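Local coordinates for fucolectin-related protein (Streptococcus pneumoniae, PDB 2WMF) that probably hydrolyses glycosidic bonds of host blood-group antigen glycans, as the family 98 catalytic module of a pneumococcal glycoside hydrolase, at residues Trp153-Gln158 / Lys184-Thr189; Pro161-Tyr166 / Ala175-His180; Glu343-Ser348 / Ile377-Asp382; Glu188-Met191 / Thr195-Glu198; Pro80-Val83 / Thr87-Ile90. All coordinates share one frame; numbering follows the deposited sequence.

Contact 1: Trp153-Gln158 / Lys184-Thr189; sequences WIYNNQ and KWFWET
Tyr-155 carries the loop side of this contact and lies against three residues of the helix, Trp-185, Phe-186 and Thr-189. The tight part is its ring, sent toward the helix with CG anti to the backbone N (chi1 178°). CD1 of Tyr-155 comes to 3.6 Å from CE1 of the buried Phe-186, the two ring planes standing nearly perpendicular (89°) with centroids 5.8 Å apart. On the far part of the same ring, the methyl CG2 of Thr-189 sits 3.5 Å from Tyr-155 OH. That methyl can face the loop because Thr-189 OG1 turns back to its own helix, donating to Trp-185 O at 2.7 Å; Thr-189 N reaches this oxygen from the opposite face of the carbonyl plane. The looser part, less buried than Phe-186, is at Trp-185, whose CH2 edge only approaches Tyr-155 CB at 4.1 Å, while its NE1 bonds Glu-183 OE1. No hydrogen bond crosses between 153-158 and 184-189. Farther along the loop, Asn-156 OD1 accepts from Gln-158 N, a capping bond at the turn into helix 159-172. This joins successive beta-alpha units of a (beta/alpha)8 barrel: the loop after strand 143-149 packs on the helix that follows strand 176-180.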
# COMPACT_ATOMS: atom_id res chain seq x y z
N TRP A 153 -18.95 -0.13 5.55
CA TRP A 153 -19.98 0.67 6.19
C TRP A 153 -21.41 0.36 5.74
O TRP A 153 -22.38 1.00 6.21
CB TRP A 153 -19.69 2.17 6.04
CG TRP A 153 -19.61 2.64 4.60
CD1 TRP A 153 -18.53 2.57 3.79
CD2 TRP A 153 -20.66 3.25 3.82
NE1 TRP A 153 -18.83 3.07 2.54
CE2 TRP A 153 -20.13 3.52 2.55
CE3 TRP A 153 -22.00 3.60 4.08
CZ2 TRP A 153 -20.87 4.13 1.54
CZ3 TRP A 153 -22.73 4.23 3.05
CH2 TRP A 153 -22.19 4.46 1.80
N ILE A 154 -21.53 -0.60 4.84
CA ILE A 154 -22.80 -0.82 4.11
C ILE A 154 -22.91 -2.27 3.62
O ILE A 154 -23.24 -2.56 2.47
CB ILE A 154 -22.98 0.27 3.02
CG1 ILE A 154 -24.35 0.25 2.37
CG2 ILE A 154 -21.86 0.22 1.95
CD1 ILE A 154 -24.78 1.65 1.88
N TYR A 155 -22.56 -3.19 4.51
CA TYR A 155 -22.50 -4.61 4.16
C TYR A 155 -23.91 -5.16 3.90
O TYR A 155 -24.89 -4.81 4.58
CB TYR A 155 -21.84 -5.40 5.28
CG TYR A 155 -21.80 -6.89 4.99
CD1 TYR A 155 -20.92 -7.38 4.02
CD2 TYR A 155 -22.66 -7.81 5.62
CE1 TYR A 155 -20.89 -8.73 3.70
CE2 TYR A 155 -22.61 -9.19 5.30
CZ TYR A 155 -21.70 -9.63 4.34
OH TYR A 155 -21.59 -10.97 3.91
N ASN A 156 -24.01 -6.09 2.95
CA ASN A 156 -25.20 -6.94 2.80
C ASN A 156 -24.79 -8.31 2.26
O ASN A 156 -23.66 -8.49 1.79
CB ASN A 156 -26.27 -6.28 1.93
CG ASN A 156 -25.86 -6.17 0.48
OD1 ASN A 156 -25.69 -7.20 -0.19
ND2 ASN A 156 -25.68 -4.95 -0.02
N ASN A 157 -25.70 -9.26 2.35
CA ASN A 157 -25.37 -10.67 2.08
C ASN A 157 -25.27 -11.03 0.59
O ASN A 157 -24.98 -12.19 0.26
CB ASN A 157 -26.35 -11.60 2.78
CG ASN A 157 -27.78 -11.50 2.24
OD1 ASN A 157 -28.04 -11.08 1.10
ND2 ASN A 157 -28.74 -11.92 3.08
N GLN A 158 -25.51 -10.09 -0.31
CA GLN A 158 -25.34 -10.32 -1.76
C GLN A 158 -23.91 -10.06 -2.28
O GLN A 158 -23.56 -10.47 -3.39
CB GLN A 158 -26.34 -9.51 -2.57
CG GLN A 158 -27.80 -9.79 -2.24
CD GLN A 158 -28.79 -9.13 -3.19
OE1 GLN A 158 -28.52 -8.90 -4.37
NE2 GLN A 158 -29.99 -8.86 -2.67
N LYS A 184 -11.58 -6.20 10.50
CA LYS A 184 -11.47 -7.61 10.87
C LYS A 184 -12.82 -8.34 10.71
O LYS A 184 -12.90 -9.37 10.06
CB LYS A 184 -10.99 -7.77 12.31
CG LYS A 184 -9.58 -7.17 12.61
CD LYS A 184 -9.40 -6.84 14.09
CE LYS A 184 -8.21 -5.95 14.38
NZ LYS A 184 -8.33 -5.13 15.66
N TRP A 185 -13.87 -7.82 11.34
CA TRP A 185 -15.20 -8.48 11.29
C TRP A 185 -15.65 -8.63 9.82
O TRP A 185 -16.27 -9.63 9.46
CB TRP A 185 -16.23 -7.67 12.11
CG TRP A 185 -16.60 -6.40 11.44
CD1 TRP A 185 -15.93 -5.19 11.52
CD2 TRP A 185 -17.65 -6.21 10.49
NE1 TRP A 185 -16.51 -4.28 10.65
CE2 TRP A 185 -17.56 -4.88 10.02
CE3 TRP A 185 -18.66 -7.04 9.98
CZ2 TRP A 185 -18.46 -4.37 9.10
CZ3 TRP A 185 -19.54 -6.52 9.02
CH2 TRP A 185 -19.41 -5.22 8.58
N PHE A 186 -15.32 -7.65 8.98
CA PHE A 186 -15.78 -7.60 7.61
C PHE A 186 -15.15 -8.75 6.82
O PHE A 186 -15.83 -9.55 6.17
CB PHE A 186 -15.47 -6.23 6.96
CG PHE A 186 -15.94 -6.16 5.54
CD1 PHE A 186 -17.22 -5.73 5.23
CD2 PHE A 186 -15.12 -6.60 4.51
CE1 PHE A 186 -17.70 -5.73 3.94
CE2 PHE A 186 -15.60 -6.61 3.17
CZ PHE A 186 -16.91 -6.19 2.90
N TRP A 187 -13.83 -8.82 6.84
CA TRP A 187 -13.16 -9.88 6.11
C TRP A 187 -13.49 -11.26 6.69
O TRP A 187 -13.57 -12.27 5.92
CB TRP A 187 -11.63 -9.63 6.04
CG TRP A 187 -11.25 -8.63 5.02
CD1 TRP A 187 -10.61 -7.45 5.24
CD2 TRP A 187 -11.42 -8.72 3.60
NE1 TRP A 187 -10.41 -6.79 4.05
CE2 TRP A 187 -10.91 -7.54 3.03
CE3 TRP A 187 -11.99 -9.68 2.75
CZ2 TRP A 187 -10.92 -7.30 1.64
CZ3 TRP A 187 -12.05 -9.42 1.38
CH2 TRP A 187 -11.49 -8.25 0.83
N GLU A 188 -13.67 -11.35 8.00
CA GLU A 188 -14.12 -12.61 8.60
C GLU A 188 -15.47 -13.03 7.97
O GLU A 188 -15.71 -14.20 7.62
CB GLU A 188 -14.23 -12.48 10.12
CG GLU A 188 -12.93 -12.46 10.84
CD GLU A 188 -13.00 -12.02 12.29
OE1 GLU A 188 -14.13 -11.81 12.84
OE2 GLU A 188 -11.90 -11.93 12.89
N THR A 189 -16.33 -12.05 7.78
CA THR A 189 -17.68 -12.31 7.29
C THR A 189 -17.66 -12.72 5.83
O THR A 189 -18.35 -13.69 5.42
CB THR A 189 -18.58 -11.05 7.54
OG1 THR A 189 -18.68 -10.83 8.94
CG2 THR A 189 -19.97 -11.28 7.02

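Contact 2: Pro161-Tyr166 / Ala175-His180; sequences PHSAKY and AHFIWH
Ser-163 of helix 159-172 meets Phe-177 and Trp-179 of strand 176-180, and Tyr-166, one turn on, meets Phe-177, the helix-to-strand packing of a beta-alpha-beta unit in the (beta/alpha)8 barrel. Helix and strand run nearly antiparallel, at 154°, with their axes 9.6 Å apart. Both aromatic side chains leave the strand with CG anti to the backbone N (chi1 -175° for Phe-177), and being two residues apart they emerge from the same side, toward the helix. Ser-163 fits between their outer ends: its CB and OG both touch Phe-177 CZ and Trp-179 CZ3. The hydroxyl turns back along the helix to bond Leu-159 O, so its contacts with the rings are simple packing. Tyr-166 uses its root rather than its ring, CB lying 3.6 Å from Phe-177 CE1, and its chi1 of -69° carries the phenol away from the strand, where its hydroxyl bonds Val-128 O and Thr-127 OG1. Trp-179 NE1 bonds Asp-181 OD2. Over one face of the Phe-177 ring, toward its rim, lies the carbonyl oxygen of Ser-163; over one face of Trp-179, also off centre, Ser-163 OG stands 3.5 Å from CZ3.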
# COMPACT_ATOMS: atom_id res chain seq x y z
N PRO A 161 -21.61 -13.44 -2.64
CA PRO A 161 -22.03 -14.27 -3.80
C PRO A 161 -21.90 -13.59 -5.17
O PRO A 161 -21.49 -14.23 -6.19
CB PRO A 161 -23.50 -14.61 -3.47
CG PRO A 161 -23.68 -14.30 -2.10
CD PRO A 161 -22.69 -13.29 -1.66
N HIS A 162 -22.18 -12.30 -5.23
CA HIS A 162 -22.07 -11.59 -6.51
C HIS A 162 -20.58 -11.55 -6.92
O HIS A 162 -20.26 -11.66 -8.08
CB HIS A 162 -22.65 -10.19 -6.47
CG HIS A 162 -24.14 -10.16 -6.42
ND1 HIS A 162 -24.86 -8.98 -6.41
CD2 HIS A 162 -25.04 -11.16 -6.37
CE1 HIS A 162 -26.16 -9.27 -6.35
NE2 HIS A 162 -26.29 -10.59 -6.34
N SER A 163 -19.71 -11.30 -5.95
CA SER A 163 -18.27 -11.27 -6.19
C SER A 163 -17.78 -12.62 -6.72
O SER A 163 -16.98 -12.69 -7.67
CB SER A 163 -17.50 -10.83 -4.91
OG SER A 163 -17.78 -9.47 -4.57
N ALA A 164 -18.30 -13.69 -6.13
CA ALA A 164 -17.97 -15.07 -6.54
C ALA A 164 -18.35 -15.30 -8.02
O ALA A 164 -17.58 -15.91 -8.77
CB ALA A 164 -18.67 -16.09 -5.62
N LYS A 165 -19.50 -14.78 -8.43
CA LYS A 165 -19.93 -14.98 -9.82
C LYS A 165 -19.01 -14.20 -10.76
O LYS A 165 -18.60 -14.71 -11.81
CB LYS A 165 -21.37 -14.55 -10.03
CG LYS A 165 -21.87 -14.81 -11.44
CD LYS A 165 -22.09 -16.32 -11.76
CE LYS A 165 -21.89 -16.58 -13.23
NZ LYS A 165 -20.41 -16.51 -13.47
N TYR A 166 -18.68 -12.97 -10.40
CA TYR A 166 -17.77 -12.21 -11.26
C TYR A 166 -16.37 -12.84 -11.31
O TYR A 166 -15.73 -12.88 -12.39
CB TYR A 166 -17.65 -10.76 -10.81
CG TYR A 166 -18.89 -9.89 -10.99
CD1 TYR A 166 -19.53 -9.76 -12.25
CD2 TYR A 166 -19.38 -9.18 -9.92
CE1 TYR A 166 -20.64 -8.93 -12.38
CE2 TYR A 166 -20.44 -8.35 -10.05
CZ TYR A 166 -21.10 -8.23 -11.26
OH TYR A 166 -22.18 -7.37 -11.33
N ALA A 175 -8.56 -13.33 -16.37
CA ALA A 175 -8.58 -12.01 -15.79
C ALA A 175 -8.49 -12.05 -14.26
O ALA A 175 -8.51 -13.14 -13.65
CB ALA A 175 -9.85 -11.29 -16.24
N HIS A 176 -8.39 -10.87 -13.65
CA HIS A 176 -8.34 -10.76 -12.17
C HIS A 176 -9.55 -9.99 -11.60
O HIS A 176 -9.95 -8.97 -12.14
CB HIS A 176 -7.06 -10.05 -11.72
CG HIS A 176 -5.82 -10.89 -11.86
ND1 HIS A 176 -5.03 -10.87 -13.00
CD2 HIS A 176 -5.25 -11.76 -11.00
CE1 HIS A 176 -4.03 -11.73 -12.82
NE2 HIS A 176 -4.14 -12.27 -11.61
N PHE A 177 -10.06 -10.51 -10.50
CA PHE A 177 -11.06 -9.85 -9.67
C PHE A 177 -10.31 -9.31 -8.47
O PHE A 177 -9.67 -10.08 -7.72
CB PHE A 177 -12.15 -10.83 -9.23
CG PHE A 177 -13.31 -10.19 -8.46
CD1 PHE A 177 -14.38 -9.67 -9.14
CD2 PHE A 177 -13.26 -10.05 -7.07
CE1 PHE A 177 -15.45 -9.06 -8.49
CE2 PHE A 177 -14.30 -9.47 -6.39
CZ PHE A 177 -15.39 -8.95 -7.09
N ILE A 178 -10.38 -8.00 -8.29
CA ILE A 178 -9.62 -7.30 -7.22
C ILE A 178 -10.61 -6.68 -6.24
O ILE A 178 -11.40 -5.80 -6.62
CB ILE A 178 -8.66 -6.23 -7.78
CG1 ILE A 178 -7.72 -6.87 -8.82
CG2 ILE A 178 -7.85 -5.53 -6.63
CD1 ILE A 178 -6.68 -5.93 -9.38
N TRP A 179 -10.55 -7.13 -4.99
CA TRP A 179 -11.49 -6.69 -3.94
C TRP A 179 -10.76 -5.88 -2.85
O TRP A 179 -9.98 -6.44 -2.10
CB TRP A 179 -12.20 -7.91 -3.29
CG TRP A 179 -13.39 -7.56 -2.43
CD1 TRP A 179 -13.68 -6.35 -1.85
CD2 TRP A 179 -14.44 -8.45 -2.05
NE1 TRP A 179 -14.83 -6.44 -1.12
CE2 TRP A 179 -15.32 -7.72 -1.22
CE3 TRP A 179 -14.72 -9.80 -2.32
CZ2 TRP A 179 -16.48 -8.29 -0.69
CZ3 TRP A 179 -15.85 -10.37 -1.79
CH2 TRP A 179 -16.72 -9.62 -0.97
N HIS A 180 -11.00 -4.56 -2.80
CA HIS A 180 -10.43 -3.69 -1.76
C HIS A 180 -11.47 -3.48 -0.67
O HIS A 180 -12.60 -2.99 -0.92
CB HIS A 180 -10.08 -2.30 -2.33
CG HIS A 180 -8.89 -2.27 -3.25
ND1 HIS A 180 -7.59 -2.36 -2.80
CD2 HIS A 180 -8.82 -2.07 -4.58
CE1 HIS A 180 -6.76 -2.24 -3.83
NE2 HIS A 180 -7.48 -2.06 -4.92

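Contact 3: Glu343-Ser348 / Ile377-Asp382; sequences EGRISS and IHEKID
Arg-345 and Glu-379 form a two-point salt bridge between the loop 343-348 and the turn that follows strand 376-377. Leading into it, Glu-343 turns away from the partner segment and bonds Thr-397 through OE1, and Gly-344 follows with a positive phi. Arg-345 then sends its side chain across. Its chain is extended from CG to NE, which brings the guanidinium side-on to the carboxylate: NE donates to Glu-379 OE2 at 2.9 Å and NH2 to Glu-379 OE1 at 3.0 Å, the second bond being the straighter (167° at the hydrogen against 145°). Glu-379 OE1 lies in the guanidinium plane, but both oxygens are met from above the carboxylate plane, the two flat groups being turned 55° apart. Glu-379 is presented by a type I beta turn from His-378 to Ile-381, in which Ile-381 N bonds His-378 O at 3.1 Å and Lys-380 N donates to His-378 ND1. This surface bridge belongs to the region after the barrel and lies beside barrel helix 184-192, where His-378 NE2 bonds Glu-188 O. Beyond Arg-345 the chain enters a short 3-10 turn: Ile-346 packs on Glu-188, Ser-347 OG bonds Glu-188 OE1, and Ser-348 closes the turn by giving both N and OG to Arg-345 O, the OG bond measuring 2.7 Å.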
# COMPACT_ATOMS: atom_id res chain seq x y z
N GLU A 343 -11.08 -20.74 17.49
CA GLU A 343 -11.61 -20.82 18.87
C GLU A 343 -11.87 -19.40 19.42
O GLU A 343 -11.55 -19.10 20.58
CB GLU A 343 -10.66 -21.61 19.81
CG GLU A 343 -10.36 -22.99 19.28
CD GLU A 343 -9.28 -23.77 20.01
OE1 GLU A 343 -8.74 -23.36 21.06
OE2 GLU A 343 -8.94 -24.84 19.43
N GLY A 344 -12.40 -18.55 18.54
CA GLY A 344 -12.63 -17.15 18.85
C GLY A 344 -11.81 -16.29 17.92
O GLY A 344 -10.68 -16.63 17.63
N ARG A 345 -12.36 -15.16 17.48
CA ARG A 345 -11.84 -14.42 16.33
C ARG A 345 -11.05 -13.19 16.75
O ARG A 345 -11.29 -12.59 17.81
CB ARG A 345 -12.96 -14.04 15.37
CG ARG A 345 -13.72 -15.24 14.84
CD ARG A 345 -15.17 -14.99 14.47
NE ARG A 345 -15.79 -16.28 14.22
CZ ARG A 345 -16.21 -17.13 15.16
NH1 ARG A 345 -16.17 -16.80 16.45
NH2 ARG A 345 -16.65 -18.33 14.81
N ILE A 346 -10.10 -12.82 15.90
CA ILE A 346 -9.26 -11.64 16.16
C ILE A 346 -10.13 -10.36 16.29
O ILE A 346 -9.75 -9.41 17.01
CB ILE A 346 -8.14 -11.50 15.09
CG1 ILE A 346 -7.07 -10.52 15.60
CG2 ILE A 346 -8.69 -11.07 13.70
CD1 ILE A 346 -6.29 -11.03 16.77
N SER A 347 -11.30 -10.34 15.65
CA SER A 347 -12.25 -9.18 15.81
C SER A 347 -12.72 -8.99 17.24
O SER A 347 -13.25 -7.92 17.58
CB SER A 347 -13.49 -9.37 14.91
OG SER A 347 -14.07 -10.62 15.12
N SER A 348 -12.59 -10.02 18.06
CA SER A 348 -12.94 -9.93 19.49
C SER A 348 -11.73 -9.70 20.41
O SER A 348 -11.90 -9.75 21.64
CB SER A 348 -13.69 -11.17 19.93
OG SER A 348 -12.77 -12.23 20.02
N ILE A 377 -5.19 -16.65 10.49
CA ILE A 377 -5.79 -17.65 9.61
C ILE A 377 -7.30 -17.74 9.93
O ILE A 377 -7.71 -17.86 11.08
CB ILE A 377 -5.12 -19.03 9.77
CG1 ILE A 377 -3.57 -18.94 9.68
CG2 ILE A 377 -5.68 -20.03 8.68
CD1 ILE A 377 -3.07 -18.32 8.35
N HIS A 378 -8.11 -17.74 8.88
CA HIS A 378 -9.57 -17.71 9.00
C HIS A 378 -10.11 -19.04 9.56
O HIS A 378 -9.50 -20.13 9.37
CB HIS A 378 -10.14 -17.44 7.62
CG HIS A 378 -11.59 -17.07 7.62
ND1 HIS A 378 -12.60 -18.02 7.56
CD2 HIS A 378 -12.19 -15.86 7.61
CE1 HIS A 378 -13.77 -17.39 7.54
NE2 HIS A 378 -13.55 -16.08 7.56
N GLU A 379 -11.25 -18.98 10.24
CA GLU A 379 -11.86 -20.15 10.84
C GLU A 379 -12.22 -21.28 9.87
O GLU A 379 -12.33 -22.43 10.30
CB GLU A 379 -13.14 -19.74 11.61
CG GLU A 379 -14.26 -19.26 10.74
CD GLU A 379 -15.24 -18.37 11.49
OE1 GLU A 379 -16.27 -18.94 11.93
OE2 GLU A 379 -14.98 -17.16 11.61
N LYS A 380 -12.41 -20.94 8.60
CA LYS A 380 -12.82 -21.92 7.58
C LYS A 380 -11.65 -22.81 7.13
O LYS A 380 -11.87 -23.86 6.47
CB LYS A 380 -13.46 -21.20 6.40
CG LYS A 380 -14.86 -20.70 6.69
CD LYS A 380 -15.89 -21.86 6.77
CE LYS A 380 -17.31 -21.42 7.10
NZ LYS A 380 -17.41 -20.80 8.46
N ILE A 381 -10.43 -22.43 7.49
CA ILE A 381 -9.23 -23.27 7.32
C ILE A 381 -9.11 -24.20 8.54
O ILE A 381 -9.00 -23.75 9.68
CB ILE A 381 -7.94 -22.41 7.18
CG1 ILE A 381 -8.07 -21.38 6.04
CG2 ILE A 381 -6.72 -23.34 6.95
CD1 ILE A 381 -8.33 -21.96 4.62
N ASP A 382 -9.12 -25.51 8.32
CA ASP A 382 -8.93 -26.46 9.42
C ASP A 382 -7.56 -26.41 10.06
O ASP A 382 -6.56 -26.08 9.42
CB ASP A 382 -9.18 -27.91 8.95
CG ASP A 382 -10.57 -28.15 8.42
OD1 ASP A 382 -11.47 -27.27 8.53
OD2 ASP A 382 -10.75 -29.25 7.84

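Contact 4: Glu188-Met191 / Thr195-Glu198; sequences ETIM and TFFE
The rings of Phe-196 and Phe-197 receive Met-191 at their edges. Met-191 SD lies in the plane of the Phe-197 ring, 3.9 Å from CD1, an edge-on Met-aromatic contact with the sulfur 5.3 Å from the centroid. Toward Phe-196 the same sulfur is oblique, 71° off the ring normal, while the methyl CE meets that ring's edge 4.0 Å from CE2. Ile-190 comes to Phe-196 obliquely with its branch methyl, CG2 standing 3.7 Å from CD2. One methionine thus serves both phenylalanines: its chain bends at chi2 (60°) and chi3 (79°), so that SD reaches Phe-197 and CE turns back to the edge of Phe-196. Main chain joins in as well, Met-191 O lying 3.5 Å from Phe-197 CB. No hydrogen bond passes between the two segments, and their hold on each other is apolar. Only a few residues separate them, so the pairing folds the end of helix 184-192 against the start of helix 194-203. Asp-193, in the bend, accepts from Phe-196 N through OD2. Phe-196 packs against the outside of the barrel, touching Leu-207 of strand 207-212 and meeting Trp-179 of strand 176-180 edge-to-face, with Ala-160, Ser-163 and Ala-164 of helix 159-172 beside it; Met-191 reaches Leu-209, so the helix pair covers adjacent barrel strands.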
# COMPACT_ATOMS: atom_id res chain seq x y z
N GLU A 188 -13.67 -11.35 8.00
CA GLU A 188 -14.12 -12.61 8.60
C GLU A 188 -15.47 -13.03 7.97
O GLU A 188 -15.71 -14.20 7.62
CB GLU A 188 -14.23 -12.48 10.12
CG GLU A 188 -12.93 -12.46 10.84
CD GLU A 188 -13.00 -12.02 12.29
OE1 GLU A 188 -14.13 -11.81 12.84
OE2 GLU A 188 -11.90 -11.93 12.89
N THR A 189 -16.33 -12.05 7.78
CA THR A 189 -17.68 -12.31 7.29
C THR A 189 -17.66 -12.72 5.83
O THR A 189 -18.35 -13.69 5.42
CB THR A 189 -18.58 -11.05 7.54
OG1 THR A 189 -18.68 -10.83 8.94
CG2 THR A 189 -19.97 -11.28 7.02
N ILE A 190 -16.83 -12.06 5.04
CA ILE A 190 -16.74 -12.40 3.60
C ILE A 190 -16.34 -13.86 3.40
O ILE A 190 -16.97 -14.56 2.61
CB ILE A 190 -15.76 -11.45 2.83
CG1 ILE A 190 -16.30 -10.01 2.91
CG2 ILE A 190 -15.48 -11.92 1.40
CD1 ILE A 190 -17.70 -9.82 2.57
N MET A 191 -15.29 -14.30 4.07
CA MET A 191 -14.76 -15.65 3.84
C MET A 191 -15.56 -16.75 4.57
O MET A 191 -15.40 -17.94 4.29
CB MET A 191 -13.25 -15.72 4.07
CG MET A 191 -12.51 -16.86 3.36
SD MET A 191 -12.66 -16.81 1.56
CE MET A 191 -11.45 -15.52 1.10
N THR A 195 -20.46 -19.44 -0.63
CA THR A 195 -20.29 -19.22 -2.07
C THR A 195 -18.91 -18.64 -2.38
O THR A 195 -18.20 -19.09 -3.28
CB THR A 195 -21.42 -18.36 -2.66
OG1 THR A 195 -22.70 -18.89 -2.27
CG2 THR A 195 -21.36 -18.27 -4.25
N PHE A 196 -18.53 -17.60 -1.65
CA PHE A 196 -17.25 -16.95 -1.88
C PHE A 196 -16.06 -17.82 -1.44
O PHE A 196 -15.02 -17.84 -2.11
CB PHE A 196 -17.18 -15.55 -1.26
CG PHE A 196 -16.06 -14.75 -1.82
CD1 PHE A 196 -16.14 -14.25 -3.12
CD2 PHE A 196 -14.87 -14.55 -1.12
CE1 PHE A 196 -15.10 -13.56 -3.69
CE2 PHE A 196 -13.81 -13.88 -1.71
CZ PHE A 196 -13.93 -13.36 -2.97
N PHE A 197 -16.20 -18.53 -0.32
CA PHE A 197 -15.16 -19.46 0.13
C PHE A 197 -14.88 -20.54 -0.93
O PHE A 197 -13.71 -20.81 -1.30
CB PHE A 197 -15.49 -20.03 1.50
CG PHE A 197 -14.48 -21.00 2.03
CD1 PHE A 197 -13.17 -20.59 2.31
CD2 PHE A 197 -14.83 -22.31 2.34
CE1 PHE A 197 -12.25 -21.48 2.82
CE2 PHE A 197 -13.91 -23.19 2.87
CZ PHE A 197 -12.63 -22.78 3.12
N GLU A 198 -15.95 -21.15 -1.46
CA GLU A 198 -15.84 -22.13 -2.53
C GLU A 198 -15.18 -21.51 -3.78
O GLU A 198 -14.27 -22.12 -4.40
CB GLU A 198 -17.20 -22.74 -2.86
CG GLU A 198 -17.24 -23.52 -4.14
CD GLU A 198 -16.61 -24.88 -4.06
OE1 GLU A 198 -16.53 -25.55 -5.13
OE2 GLU A 198 -16.24 -25.33 -2.95

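Contact 5: Pro80-Val83 / Thr87-Ile90; sequences PAKV and TSCI
Ala-81 and Cys-89 bring the two backbones within 3.9 Å, CA to CA, and Cys-89 N donates to Ala-81 O at 2.9 Å with 165° at the hydrogen, although the donor stands above the carbonyl plane rather than on a lone pair. The same oxygen receives a CA-H...O contact from Ser-88. Ser-88 chi1 of 176° places OG opposite its own backbone N and over the Ala-81 carbonyl, 3.5 Å from Ala-81 C; OG also comes within 3.9 Å of Lys-82 CG. Cys-89 lays its sulfur along Ala-81, SG being 3.8 Å from Ala-81 CA and 4.1 Å from Ala-81 CB. Both pieces belong to the connection between strand 74-79 and helix 95-111 of the (beta/alpha)8 barrel: Thr-87 to Ile-90 is a type II beta turn closed by Ile-90 N on Thr-87 O, and Cys-89 takes its left-handed position (phi 77°). The facing piece runs into a short 3-10 segment; in it Ala-81 has a positive phi and Val-83 N bonds Pro-80 O at 3.0 Å. Beyond CG, the Lys-82 chain bends at chi3 and its NZ bonds Asn-47 OD1 and Trp-504 O. Trp-504 also touches Ser-88 and Cys-89, and Pro-80 and Val-83 pack on Trp-100 of helix 95-111.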
# COMPACT_ATOMS: atom_id res chain seq x y z
N PRO A 80 -16.49 4.53 -12.51
CA PRO A 80 -17.52 5.34 -13.17
C PRO A 80 -17.90 6.59 -12.37
O PRO A 80 -18.35 7.57 -12.96
CB PRO A 80 -18.70 4.36 -13.32
CG PRO A 80 -18.49 3.33 -12.23
CD PRO A 80 -16.99 3.20 -12.12
N ALA A 81 -17.71 6.55 -11.05
CA ALA A 81 -17.78 7.77 -10.22
C ALA A 81 -19.06 8.59 -10.50
O ALA A 81 -20.14 8.08 -10.28
CB ALA A 81 -16.51 8.61 -10.39
N LYS A 82 -18.93 9.79 -11.06
CA LYS A 82 -20.11 10.71 -11.18
C LYS A 82 -21.13 10.26 -12.23
O LYS A 82 -22.24 10.76 -12.27
CB LYS A 82 -19.68 12.14 -11.49
CG LYS A 82 -18.82 12.79 -10.42
CD LYS A 82 -18.38 14.15 -10.87
CE LYS A 82 -19.55 15.16 -10.86
NZ LYS A 82 -19.08 16.48 -11.40
N VAL A 83 -20.74 9.30 -13.07
CA VAL A 83 -21.66 8.70 -14.04
C VAL A 83 -22.74 7.88 -13.32
O VAL A 83 -23.84 7.73 -13.83
CB VAL A 83 -20.87 7.82 -15.06
CG1 VAL A 83 -21.82 6.97 -15.93
CG2 VAL A 83 -19.99 8.72 -15.92
N THR A 87 -26.41 7.81 -6.81
CA THR A 87 -25.31 8.20 -5.96
C THR A 87 -23.96 8.05 -6.67
O THR A 87 -23.65 6.94 -7.17
CB THR A 87 -25.29 7.33 -4.69
OG1 THR A 87 -26.58 7.34 -4.07
CG2 THR A 87 -24.25 7.83 -3.71
N SER A 88 -23.17 9.14 -6.72
CA SER A 88 -21.81 9.08 -7.27
C SER A 88 -21.04 7.92 -6.64
O SER A 88 -21.10 7.69 -5.42
CB SER A 88 -21.06 10.41 -7.05
OG SER A 88 -19.70 10.34 -7.49
N CYS A 89 -20.35 7.17 -7.49
CA CYS A 89 -19.48 6.03 -7.16
C CYS A 89 -20.17 4.74 -6.83
O CYS A 89 -19.47 3.73 -6.59
CB CYS A 89 -18.45 6.35 -6.06
SG CYS A 89 -17.26 7.65 -6.49
N ILE A 90 -21.51 4.72 -6.81
CA ILE A 90 -22.27 3.49 -6.51
C ILE A 90 -22.85 2.95 -7.83
O ILE A 90 -23.79 3.53 -8.36
CB ILE A 90 -23.37 3.71 -5.43
CG1 ILE A 90 -22.74 4.34 -4.18
CG2 ILE A 90 -24.06 2.39 -5.08
CD1 ILE A 90 -23.64 4.41 -2.93

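In the fold
From the N terminus, contact 5 comes first, closing a short loop within the connection from strand 74-79 to helix 95-111; it touches none of the others. Contact 1 then opens in the loop after strand 143-149 and closes on helix 184-192, and contact 2 is nested inside that loop, joining helix 159-172 to strand 176-180. Contact 4 starts within the second segment of contact 1, sharing Glu-188 and Thr-189, and closes the short bend between helices 184-192 and 194-203. Trp-179 of contact 2 touches Ile-190 of contact 4. Contact 3 follows in series, closing the loop from 343-348 to 377-382 in the family 98 C-terminal domain, and meets helix 184-192 through Glu-188, thereby tying that region to the barrel.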